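Local coordinates for putative uncharacterized protein (Pseudomonas phage 201phi2-1, PDB 3R4V), which is a phage tubulin-like protein of uncharacterised function, modelled here as a single chain with guanosine-5'-diphosphate bound, at residues I227-L232 with V240-P245; K218-V223 with H266-S271; D199-L204 with P245-V250; S231-P236 with D262-F267. All blocks are in the same frame, centred on the assembly; numbering follows the deposited sequence.

Overall arrangement
All four contacts lie in the C-terminal, tubulin-like part of the chain and meet on one region of its mixed sheet, where strands 264-270, 228-233 and 247-252 are neighbours in that order. Interaction 4 pairs the first two of these strands. Interaction 1, centred about 11 Å from it, folds the loop 240-245 over the same strand 228-233, and interaction 2, with its centre about 8 Å from that of interaction 1, sets helix 217-221 and Val-223 against strand 264-270. Phe-242 and His-266 link these three. Interaction 3 lies at the outer strand, its centre about 20 Å from that of interaction 4. Guanosine-5'-diphosphate is held by residues between 11 and 165, none of which belongs to these segments.

Interaction 1: I227-L232 with V240-P245; sequences ISQLSL and VAFGTP
Gln-229 sends CG anti to its backbone N (chi1 -157°), and the chain runs on extended to CD; its amide lies between Pro-245, which OE1 meets, and the ring of Phe-242, which NE2 meets. On Phe-242, CG sits between the backbone N and the carbonyl carbon (chi1 63°), and the far end of the ring comes nearer the strand. The amide nitrogen NE2 of Gln-229 lies over one face of this ring, 3.5 Å from Phe-242 CE1, with the amide and ring planes only 22° apart. The same nitrogen gives a weak but fairly straight hydrogen bond to the backbone oxygen of Phe-242, at 3.3 Å from NE2 to O. On the proline side, OE1 of Gln-229 is 3.5 Å from Pro-245 CG, and CB of Gln-229 is 3.8 Å from that same CG. The loop 240-245 belongs to the connection between strands 228-233 and 247-252, which are neighbours in the sheet, and it turns back over one face of the first strand. Ile-227 and Ser-228 both face Ile-269 in a classic beta bulge, and Pro-245 CB rests 3.7 Å from the carbonyl oxygen of Ile-227. The oxygen of Phe-242 has a second donor in Arg-248 NH1. Ala-220 and Glu-221 of helix 217-221 also touch the Phe-242 ring, while Ser-231 OG, which comes obliquely to CZ of that ring at 4.2 Å, is hydrogen-bonded to His-266.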
# COMPACT_ATOMS: atom_id res chain seq x y z
N ILE A 227 -7.32 2.32 -17.35
CA ILE A 227 -7.54 0.93 -17.77
C ILE A 227 -8.90 0.40 -17.34
O ILE A 227 -9.62 -0.20 -18.14
CB ILE A 227 -6.47 -0.00 -17.16
CG1 ILE A 227 -5.07 0.48 -17.55
CG2 ILE A 227 -6.72 -1.46 -17.58
CD1 ILE A 227 -3.96 -0.18 -16.73
N SER A 228 -9.25 0.59 -16.07
CA SER A 228 -10.42 -0.07 -15.50
C SER A 228 -11.07 0.86 -14.48
O SER A 228 -10.40 1.36 -13.58
CB SER A 228 -9.98 -1.39 -14.85
OG SER A 228 -11.07 -2.14 -14.37
N GLN A 229 -12.38 1.06 -14.60
CA GLN A 229 -13.04 2.15 -13.90
C GLN A 229 -14.29 1.63 -13.20
O GLN A 229 -15.05 0.87 -13.79
CB GLN A 229 -13.46 3.16 -14.96
CG GLN A 229 -13.69 4.59 -14.53
CD GLN A 229 -13.70 5.49 -15.75
OE1 GLN A 229 -12.64 5.83 -16.30
NE2 GLN A 229 -14.89 5.85 -16.22
N LEU A 230 -14.50 2.03 -11.96
CA LEU A 230 -15.75 1.74 -11.25
C LEU A 230 -16.30 3.04 -10.69
O LEU A 230 -15.58 3.76 -10.01
CB LEU A 230 -15.47 0.75 -10.12
CG LEU A 230 -16.45 -0.40 -9.91
CD1 LEU A 230 -15.75 -1.57 -9.24
CD2 LEU A 230 -17.63 0.07 -9.07
N SER A 231 -17.56 3.36 -11.00
CA SER A 231 -18.18 4.59 -10.51
C SER A 231 -19.38 4.30 -9.62
O SER A 231 -20.21 3.46 -9.95
CB SER A 231 -18.62 5.48 -11.68
OG SER A 231 -17.49 5.94 -12.41
N LEU A 232 -19.46 5.00 -8.48
CA LEU A 232 -20.64 4.93 -7.62
C LEU A 232 -21.39 6.25 -7.67
O LEU A 232 -20.79 7.32 -7.59
CB LEU A 232 -20.24 4.64 -6.18
CG LEU A 232 -19.56 3.28 -5.94
CD1 LEU A 232 -19.20 3.12 -4.47
CD2 LEU A 232 -20.47 2.14 -6.41
N VAL A 240 -22.76 9.48 -16.02
CA VAL A 240 -22.24 9.81 -17.34
C VAL A 240 -21.11 8.86 -17.70
O VAL A 240 -20.13 8.72 -16.96
CB VAL A 240 -21.71 11.26 -17.39
CG1 VAL A 240 -20.92 11.48 -18.67
CG2 VAL A 240 -22.86 12.24 -17.28
N ALA A 241 -21.25 8.18 -18.84
CA ALA A 241 -20.24 7.23 -19.28
C ALA A 241 -19.05 7.96 -19.88
O ALA A 241 -18.92 8.06 -21.09
CB ALA A 241 -20.83 6.25 -20.29
N PHE A 242 -18.17 8.47 -19.02
CA PHE A 242 -17.05 9.28 -19.46
C PHE A 242 -15.76 8.47 -19.54
O PHE A 242 -15.71 7.32 -19.09
CB PHE A 242 -16.84 10.44 -18.49
CG PHE A 242 -16.48 10.00 -17.10
CD1 PHE A 242 -15.17 9.69 -16.78
CD2 PHE A 242 -17.45 9.90 -16.12
CE1 PHE A 242 -14.84 9.29 -15.50
CE2 PHE A 242 -17.12 9.49 -14.84
CZ PHE A 242 -15.81 9.19 -14.53
N GLY A 243 -14.72 9.07 -20.10
CA GLY A 243 -13.42 8.43 -20.17
C GLY A 243 -13.30 7.38 -21.26
O GLY A 243 -14.26 7.12 -21.99
N THR A 244 -12.12 6.76 -21.35
CA THR A 244 -11.83 5.71 -22.33
C THR A 244 -11.27 4.42 -21.71
O THR A 244 -10.40 3.77 -22.30
CB THR A 244 -10.82 6.22 -23.38
OG1 THR A 244 -9.80 6.99 -22.72
CG2 THR A 244 -11.51 7.08 -24.41
N PRO A 245 -11.75 4.02 -20.53
CA PRO A 245 -11.20 2.79 -19.96
C PRO A 245 -11.61 1.57 -20.77
O PRO A 245 -12.59 1.61 -21.52
CB PRO A 245 -11.84 2.73 -18.58
CG PRO A 245 -13.13 3.43 -18.75
CD PRO A 245 -12.86 4.55 -19.71

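Interaction 2: K218-V223 with H266-S271; sequences KDAENV and HFVINS
Val-223, just past the end of helix 217-221, packs with Ala-220 of that helix against strand 264-270, a helix-on-sheet contact in the C-terminal domain of this tubulin-like protein. From its CB outward, Val-223 meets Val-268 first: CB is 4.0 Å from Val-268 CG1. The branch then divides the work. CG1, anti to the backbone N (chi1 175°), reaches both Val-268 CG1, at 3.8 Å, and the amide of Asn-270, while CG2 stays with Val-268 and lies 4.1 Å from its CB. The two valines reach toward each other tip to tip. One turn back in the helix, the methyl of Ala-220 lies against His-266 and Val-268. Its CB is 3.6 Å from His-266 CB and comes obliquely to the imidazole, and it is 4.1 Å from Val-268 CG2. His-266, Val-268 and Asn-270 are alternate residues of the strand and turn toward the helix, whereas Phe-267 and Ile-269 between them turn away. No hydrogen bond joins the two segments, and the polar groups at this buried contact are satisfied by other residues: Asn-270 OD1 pairs with His-212, and its ND2 with the backbone oxygen of Pro-224. The contact of that amide with the valine is van der Waals, Val-223 CG1 lying 3.6 Å from Asn-270 ND2.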
# COMPACT_ATOMS: atom_id res chain seq x y z
N LYS A 218 -14.73 15.26 -13.32
CA LYS A 218 -13.60 15.99 -13.89
C LYS A 218 -12.26 15.40 -13.48
O LYS A 218 -11.38 15.19 -14.31
CB LYS A 218 -13.66 17.46 -13.47
CG LYS A 218 -12.88 18.42 -14.36
CD LYS A 218 -13.66 18.74 -15.63
CE LYS A 218 -12.95 19.81 -16.45
NZ LYS A 218 -11.61 19.37 -16.92
N ASP A 219 -12.10 15.16 -12.18
CA ASP A 219 -10.88 14.58 -11.64
C ASP A 219 -10.67 13.16 -12.17
O ASP A 219 -9.55 12.76 -12.45
CB ASP A 219 -10.94 14.52 -10.10
CG ASP A 219 -10.89 15.90 -9.45
OD1 ASP A 219 -10.08 16.73 -9.90
OD2 ASP A 219 -11.64 16.14 -8.47
N ALA A 220 -11.76 12.40 -12.28
CA ALA A 220 -11.65 11.01 -12.72
C ALA A 220 -11.27 10.96 -14.20
O ALA A 220 -10.46 10.12 -14.60
CB ALA A 220 -12.94 10.25 -12.46
N GLU A 221 -11.85 11.87 -15.00
CA GLU A 221 -11.54 11.96 -16.43
C GLU A 221 -10.09 12.36 -16.66
O GLU A 221 -9.53 12.07 -17.71
CB GLU A 221 -12.39 13.02 -17.14
CG GLU A 221 -13.86 12.71 -17.25
CD GLU A 221 -14.60 13.78 -18.03
OE1 GLU A 221 -14.37 14.99 -17.77
OE2 GLU A 221 -15.41 13.41 -18.91
N ASN A 222 -9.50 13.04 -15.69
CA ASN A 222 -8.12 13.47 -15.84
C ASN A 222 -7.07 12.40 -15.49
O ASN A 222 -5.87 12.65 -15.61
CB ASN A 222 -7.87 14.76 -15.07
CG ASN A 222 -8.76 15.91 -15.55
OD1 ASN A 222 -9.22 15.93 -16.70
ND2 ASN A 222 -9.00 16.88 -14.67
N VAL A 223 -7.52 11.21 -15.06
CA VAL A 223 -6.58 10.11 -14.85
C VAL A 223 -6.08 9.66 -16.22
O VAL A 223 -6.87 9.27 -17.07
CB VAL A 223 -7.24 8.91 -14.13
CG1 VAL A 223 -6.27 7.75 -14.02
CG2 VAL A 223 -7.74 9.32 -12.74
N HIS A 266 -15.39 7.72 -7.88
CA HIS A 266 -14.85 6.98 -9.02
C HIS A 266 -13.54 6.35 -8.64
O HIS A 266 -12.65 7.02 -8.12
CB HIS A 266 -14.62 7.93 -10.20
CG HIS A 266 -15.83 8.75 -10.54
ND1 HIS A 266 -16.86 8.28 -11.33
CD2 HIS A 266 -16.19 10.00 -10.17
CE1 HIS A 266 -17.79 9.20 -11.44
NE2 HIS A 266 -17.42 10.26 -10.74
N PHE A 267 -13.42 5.05 -8.91
CA PHE A 267 -12.22 4.30 -8.57
C PHE A 267 -11.57 3.92 -9.89
O PHE A 267 -12.07 3.03 -10.59
CB PHE A 267 -12.63 3.05 -7.79
CG PHE A 267 -13.40 3.35 -6.52
CD1 PHE A 267 -14.77 3.59 -6.56
CD2 PHE A 267 -12.76 3.40 -5.30
CE1 PHE A 267 -15.47 3.86 -5.39
CE2 PHE A 267 -13.46 3.67 -4.13
CZ PHE A 267 -14.82 3.91 -4.17
N VAL A 268 -10.52 4.63 -10.25
CA VAL A 268 -9.94 4.48 -11.58
C VAL A 268 -8.56 3.86 -11.48
O VAL A 268 -7.72 4.32 -10.72
CB VAL A 268 -9.81 5.83 -12.27
CG1 VAL A 268 -9.45 5.63 -13.76
CG2 VAL A 268 -11.12 6.62 -12.12
N ILE A 269 -8.35 2.78 -12.22
CA ILE A 269 -7.06 2.10 -12.22
C ILE A 269 -6.32 2.44 -13.52
O ILE A 269 -6.89 2.31 -14.60
CB ILE A 269 -7.24 0.56 -12.11
CG1 ILE A 269 -7.97 0.20 -10.81
CG2 ILE A 269 -5.89 -0.18 -12.22
CD1 ILE A 269 -8.31 -1.26 -10.65
N ASN A 270 -5.06 2.87 -13.42
CA ASN A 270 -4.21 3.01 -14.59
C ASN A 270 -2.83 2.51 -14.23
O ASN A 270 -2.67 1.96 -13.15
CB ASN A 270 -4.15 4.46 -15.09
CG ASN A 270 -3.34 5.36 -14.20
OD1 ASN A 270 -3.03 5.02 -13.05
ND2 ASN A 270 -3.00 6.54 -14.71
N SER A 271 -1.84 2.67 -15.10
CA SER A 271 -0.48 2.23 -14.73
C SER A 271 0.61 3.12 -15.31
O SER A 271 1.77 2.98 -14.94
CB SER A 271 -0.23 0.77 -15.13
OG SER A 271 -0.15 0.66 -16.55

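Interaction 3: D199-L204 with P245-V250; sequences DKHNYL and PIYRKV
A CH-pi contact at the surface carries this pairing: the CG2 methyl of Ile-246 sits over one face of the His-201 imidazole, joining the loop between helix 188-195 and strand 208-214 to the residue just before strand 247-252. The methyl is 3.6 Å from the ring centroid and 22° off the ring normal, displaced toward the rim on the side of ND1 and CE1, with CE1 of His-201 3.5 Å from Ile-246 CG2. On Ile-246 this branch is anti to the backbone N, while CG1 is anti to the carbonyl carbon (chi1 -65°), and it is CG2 that meets the loop. The same methyl also faces Tyr-203, whose hydroxyl comes to it tip to tip, at 3.2 Å from OH to Ile-246 CG2 and near the plane of the phenol ring. Tyr-203 OH and His-201 ND1 are hydrogen-bonded to each other at 3.0 Å, which ties the two rings together at the place where the methyl lodges. Behind them the type I turn from His-201 to Leu-204 closes with a bond from Leu-204 N to His-201 O at 3.1 Å. Leu-204 CD1 makes a looser apolar contact with Ile-246 CG2, and His-201 NE2 lies near the ring plane of Tyr-247, 4.3 Å from Tyr-247 CB. Across the two segments no hydrogen bond forms. Strand 247-252 is the outermost of the sheet on this side: Tyr-247 leans on Asp-190, Asn-193 and Trp-194 of helix 188-195, its backbone pairs with Ile-227 and Gln-229, and Leu-204 also touches Phe-197 and Ile-227.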
# COMPACT_ATOMS: atom_id res chain seq x y z
N ASP A 199 -7.81 -10.98 -16.04
CA ASP A 199 -8.45 -12.29 -16.07
C ASP A 199 -9.26 -12.46 -17.36
O ASP A 199 -9.22 -13.51 -18.00
CB ASP A 199 -9.36 -12.50 -14.86
CG ASP A 199 -8.61 -13.00 -13.64
OD1 ASP A 199 -7.37 -13.10 -13.70
OD2 ASP A 199 -9.27 -13.28 -12.61
N LYS A 200 -9.99 -11.41 -17.74
CA LYS A 200 -10.83 -11.46 -18.94
C LYS A 200 -10.24 -10.68 -20.12
O LYS A 200 -10.63 -10.90 -21.26
CB LYS A 200 -12.24 -10.95 -18.63
CG LYS A 200 -12.94 -11.76 -17.55
CD LYS A 200 -14.40 -11.35 -17.42
CE LYS A 200 -15.15 -12.32 -16.52
NZ LYS A 200 -16.61 -12.00 -16.43
N HIS A 201 -9.31 -9.78 -19.82
CA HIS A 201 -8.60 -9.03 -20.86
C HIS A 201 -7.17 -9.52 -20.94
O HIS A 201 -6.24 -8.87 -20.46
CB HIS A 201 -8.67 -7.52 -20.59
CG HIS A 201 -10.07 -6.97 -20.61
ND1 HIS A 201 -10.70 -6.59 -21.77
CD2 HIS A 201 -10.95 -6.76 -19.61
CE1 HIS A 201 -11.92 -6.16 -21.49
NE2 HIS A 201 -12.10 -6.26 -20.18
N ASN A 202 -7.02 -10.70 -21.55
CA ASN A 202 -5.76 -11.43 -21.59
C ASN A 202 -4.66 -10.76 -22.41
O ASN A 202 -3.49 -11.13 -22.31
CB ASN A 202 -6.00 -12.83 -22.14
CG ASN A 202 -6.81 -12.82 -23.43
OD1 ASN A 202 -6.25 -12.64 -24.52
ND2 ASN A 202 -8.12 -12.99 -23.31
N TYR A 203 -5.03 -9.78 -23.22
CA TYR A 203 -4.06 -9.07 -24.06
C TYR A 203 -3.35 -7.96 -23.26
O TYR A 203 -2.39 -7.35 -23.74
CB TYR A 203 -4.74 -8.48 -25.29
CG TYR A 203 -5.87 -7.58 -24.89
CD1 TYR A 203 -5.67 -6.22 -24.73
CD2 TYR A 203 -7.13 -8.10 -24.63
CE1 TYR A 203 -6.70 -5.39 -24.33
CE2 TYR A 203 -8.17 -7.29 -24.23
CZ TYR A 203 -7.94 -5.93 -24.08
OH TYR A 203 -8.95 -5.11 -23.68
N LEU A 204 -3.84 -7.69 -22.04
CA LEU A 204 -3.21 -6.70 -21.17
C LEU A 204 -2.10 -7.32 -20.31
O LEU A 204 -2.10 -8.51 -20.05
CB LEU A 204 -4.26 -6.02 -20.28
CG LEU A 204 -5.28 -5.15 -21.03
CD1 LEU A 204 -6.35 -4.61 -20.09
CD2 LEU A 204 -4.59 -4.01 -21.77
N PRO A 245 -11.75 4.02 -20.53
CA PRO A 245 -11.20 2.79 -19.96
C PRO A 245 -11.61 1.57 -20.77
O PRO A 245 -12.59 1.61 -21.52
CB PRO A 245 -11.84 2.73 -18.58
CG PRO A 245 -13.13 3.43 -18.75
CD PRO A 245 -12.86 4.55 -19.71
N ILE A 246 -10.84 0.49 -20.62
CA ILE A 246 -11.14 -0.79 -21.24
C ILE A 246 -12.29 -1.47 -20.53
O ILE A 246 -13.09 -2.18 -21.15
CB ILE A 246 -9.91 -1.72 -21.17
CG1 ILE A 246 -8.76 -1.15 -21.99
CG2 ILE A 246 -10.29 -3.12 -21.62
CD1 ILE A 246 -9.15 -0.82 -23.42
N TYR A 247 -12.38 -1.27 -19.22
CA TYR A 247 -13.44 -1.88 -18.43
C TYR A 247 -14.10 -0.78 -17.62
O TYR A 247 -13.43 0.06 -17.05
CB TYR A 247 -12.86 -2.96 -17.51
CG TYR A 247 -13.87 -3.55 -16.54
CD1 TYR A 247 -14.56 -4.72 -16.85
CD2 TYR A 247 -14.12 -2.95 -15.31
CE1 TYR A 247 -15.48 -5.27 -15.97
CE2 TYR A 247 -15.04 -3.49 -14.42
CZ TYR A 247 -15.71 -4.65 -14.75
OH TYR A 247 -16.62 -5.19 -13.87
N ARG A 248 -15.43 -0.78 -17.58
CA ARG A 248 -16.19 0.25 -16.89
C ARG A 248 -17.43 -0.36 -16.23
O ARG A 248 -18.13 -1.13 -16.88
CB ARG A 248 -16.62 1.31 -17.91
CG ARG A 248 -17.78 2.19 -17.50
CD ARG A 248 -18.56 2.70 -18.72
NE ARG A 248 -17.69 3.30 -19.73
CZ ARG A 248 -17.23 4.55 -19.67
NH1 ARG A 248 -17.54 5.32 -18.64
NH2 ARG A 248 -16.46 5.02 -20.64
N LYS A 249 -17.70 -0.01 -14.97
CA LYS A 249 -18.91 -0.45 -14.28
C LYS A 249 -19.45 0.65 -13.37
O LYS A 249 -18.70 1.47 -12.86
CB LYS A 249 -18.67 -1.71 -13.45
CG LYS A 249 -18.84 -3.00 -14.20
CD LYS A 249 -20.31 -3.34 -14.42
CE LYS A 249 -20.46 -4.38 -15.52
NZ LYS A 249 -19.44 -5.46 -15.40
N VAL A 250 -20.76 0.64 -13.16
CA VAL A 250 -21.40 1.62 -12.30
C VAL A 250 -22.27 0.96 -11.23
O VAL A 250 -22.95 -0.03 -11.49
CB VAL A 250 -22.26 2.60 -13.13
CG1 VAL A 250 -23.08 3.53 -12.21
CG2 VAL A 250 -21.37 3.41 -14.05

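Interaction 4: S231-P236 with D262-F267; sequences SLYLDP and DDQIHF
Ser-231, Leu-232 and Tyr-233 pair in antiparallel register with His-266, Ile-265 and Gln-264. The backbone bonds centre on the hydrogen-bonded pair: Leu-232 N reaches Ile-265 O at 2.8 Å, nearly straight, and Ile-265 N returns to Leu-232 O at 3.0 Å. Beyond the strand, Leu-234 N adds a bond to Asp-263 O. Among the side chains, His-266 is gripped at the edge of its ring. Ser-231 OG meets ND1 of His-266 at 2.7 Å and Gln-264 NE2 donates to NE2 of the same ring at 2.8 Å, both near the ring plane, so a bond at each ring nitrogen holds the rotation of the imidazole. The ring also directs its edge toward the face of Tyr-233 in an offset edge-to-face pair, centroids 5.6 Å apart and planes at 78°. Tyr-233 lies side by side with Gln-264, and its hydroxyl shares a water with Gln-264 NE2, weakly on the glutamine side. A second water accepts from Asp-235 N and probably donates to Asp-263 OD2, which also forms a salt bridge with Lys-238. On the apolar side, Leu-232 CD1 packs obliquely on Phe-267 CE1 at 3.9 Å, on the face of the sheet turned to Leu-178 of helix 161-178. Leu-234 crosses Asp-263 at about a right angle. The arrangement is an antiparallel strand pair within a mixed sheet, with helix 161-178 on the Leu-232 and Ile-265 face and helix 217-221 on the His-266 face, in the tubulin-like C-terminal domain.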
# COMPACT_ATOMS: atom_id res chain seq x y z
N SER A 231 -17.56 3.36 -11.00
CA SER A 231 -18.18 4.59 -10.51
C SER A 231 -19.38 4.30 -9.62
O SER A 231 -20.21 3.46 -9.95
CB SER A 231 -18.62 5.48 -11.68
OG SER A 231 -17.49 5.94 -12.41
N LEU A 232 -19.46 5.00 -8.48
CA LEU A 232 -20.64 4.93 -7.62
C LEU A 232 -21.39 6.25 -7.67
O LEU A 232 -20.79 7.32 -7.59
CB LEU A 232 -20.24 4.64 -6.18
CG LEU A 232 -19.56 3.28 -5.94
CD1 LEU A 232 -19.20 3.12 -4.47
CD2 LEU A 232 -20.47 2.14 -6.41
N TYR A 233 -22.71 6.19 -7.80
CA TYR A 233 -23.53 7.39 -7.83
C TYR A 233 -24.68 7.29 -6.84
O TYR A 233 -25.35 6.26 -6.78
CB TYR A 233 -24.13 7.62 -9.22
CG TYR A 233 -23.15 7.96 -10.33
CD1 TYR A 233 -22.73 9.27 -10.52
CD2 TYR A 233 -22.68 6.99 -11.20
CE1 TYR A 233 -21.86 9.60 -11.54
CE2 TYR A 233 -21.80 7.31 -12.23
CZ TYR A 233 -21.40 8.62 -12.39
OH TYR A 233 -20.53 8.95 -13.40
N LEU A 234 -24.92 8.35 -6.09
CA LEU A 234 -26.09 8.43 -5.22
C LEU A 234 -27.30 8.90 -6.02
O LEU A 234 -28.41 8.41 -5.84
CB LEU A 234 -25.83 9.37 -4.04
CG LEU A 234 -26.97 9.56 -3.04
CD1 LEU A 234 -27.47 8.22 -2.53
CD2 LEU A 234 -26.49 10.41 -1.88
N ASP A 235 -27.07 9.87 -6.90
CA ASP A 235 -28.11 10.39 -7.79
C ASP A 235 -27.92 9.73 -9.14
O ASP A 235 -27.00 10.09 -9.89
CB ASP A 235 -27.97 11.91 -7.92
CG ASP A 235 -29.09 12.55 -8.72
OD1 ASP A 235 -29.83 11.82 -9.44
OD2 ASP A 235 -29.23 13.78 -8.65
N PRO A 236 -28.77 8.74 -9.47
CA PRO A 236 -28.58 8.01 -10.73
C PRO A 236 -28.77 8.90 -11.96
O PRO A 236 -28.40 8.50 -13.07
CB PRO A 236 -29.65 6.92 -10.68
CG PRO A 236 -30.67 7.43 -9.71
CD PRO A 236 -29.91 8.22 -8.69
N ASP A 262 -20.16 10.62 0.09
CA ASP A 262 -20.08 11.51 -1.06
C ASP A 262 -21.13 11.14 -2.09
O ASP A 262 -21.57 9.99 -2.15
CB ASP A 262 -18.70 11.42 -1.72
CG ASP A 262 -17.57 11.57 -0.73
OD1 ASP A 262 -17.26 10.60 -0.01
OD2 ASP A 262 -16.97 12.66 -0.68
N ASP A 263 -21.51 12.10 -2.93
CA ASP A 263 -22.55 11.91 -3.93
C ASP A 263 -22.11 11.03 -5.11
O ASP A 263 -22.92 10.36 -5.73
CB ASP A 263 -23.05 13.27 -4.43
CG ASP A 263 -24.26 13.15 -5.33
OD1 ASP A 263 -25.39 13.00 -4.79
OD2 ASP A 263 -24.10 13.22 -6.56
N GLN A 264 -20.82 11.06 -5.42
CA GLN A 264 -20.28 10.16 -6.43
C GLN A 264 -18.82 9.90 -6.13
O GLN A 264 -18.11 10.78 -5.64
CB GLN A 264 -20.47 10.70 -7.85
CG GLN A 264 -19.67 11.94 -8.17
CD GLN A 264 -20.05 12.53 -9.52
OE1 GLN A 264 -21.13 13.10 -9.68
NE2 GLN A 264 -19.17 12.38 -10.50
N ILE A 265 -18.38 8.67 -6.39
CA ILE A 265 -17.00 8.26 -6.13
C ILE A 265 -16.56 7.41 -7.32
O ILE A 265 -17.29 6.51 -7.72
CB ILE A 265 -16.86 7.42 -4.83
CG1 ILE A 265 -17.63 8.07 -3.67
CG2 ILE A 265 -15.37 7.23 -4.45
CD1 ILE A 265 -17.74 7.20 -2.44
N HIS A 266 -15.39 7.72 -7.88
CA HIS A 266 -14.85 6.98 -9.02
C HIS A 266 -13.54 6.35 -8.64
O HIS A 266 -12.65 7.02 -8.12
CB HIS A 266 -14.62 7.93 -10.20
CG HIS A 266 -15.83 8.75 -10.54
ND1 HIS A 266 -16.86 8.28 -11.33
CD2 HIS A 266 -16.19 10.00 -10.17
CE1 HIS A 266 -17.79 9.20 -11.44
NE2 HIS A 266 -17.42 10.26 -10.74
N PHE A 267 -13.42 5.05 -8.91
CA PHE A 267 -12.22 4.30 -8.57
C PHE A 267 -11.57 3.92 -9.89
O PHE A 267 -12.07 3.03 -10.59
CB PHE A 267 -12.63 3.05 -7.79
CG PHE A 267 -13.40 3.35 -6.52
CD1 PHE A 267 -14.77 3.59 -6.56
CD2 PHE A 267 -12.76 3.40 -5.30
CE1 PHE A 267 -15.47 3.86 -5.39
CE2 PHE A 267 -13.46 3.67 -4.13
CZ PHE A 267 -14.82 3.91 -4.17
O HOH W 1 -19.90 11.48 -13.63
O HOH W 2 -24.80 11.09 -7.68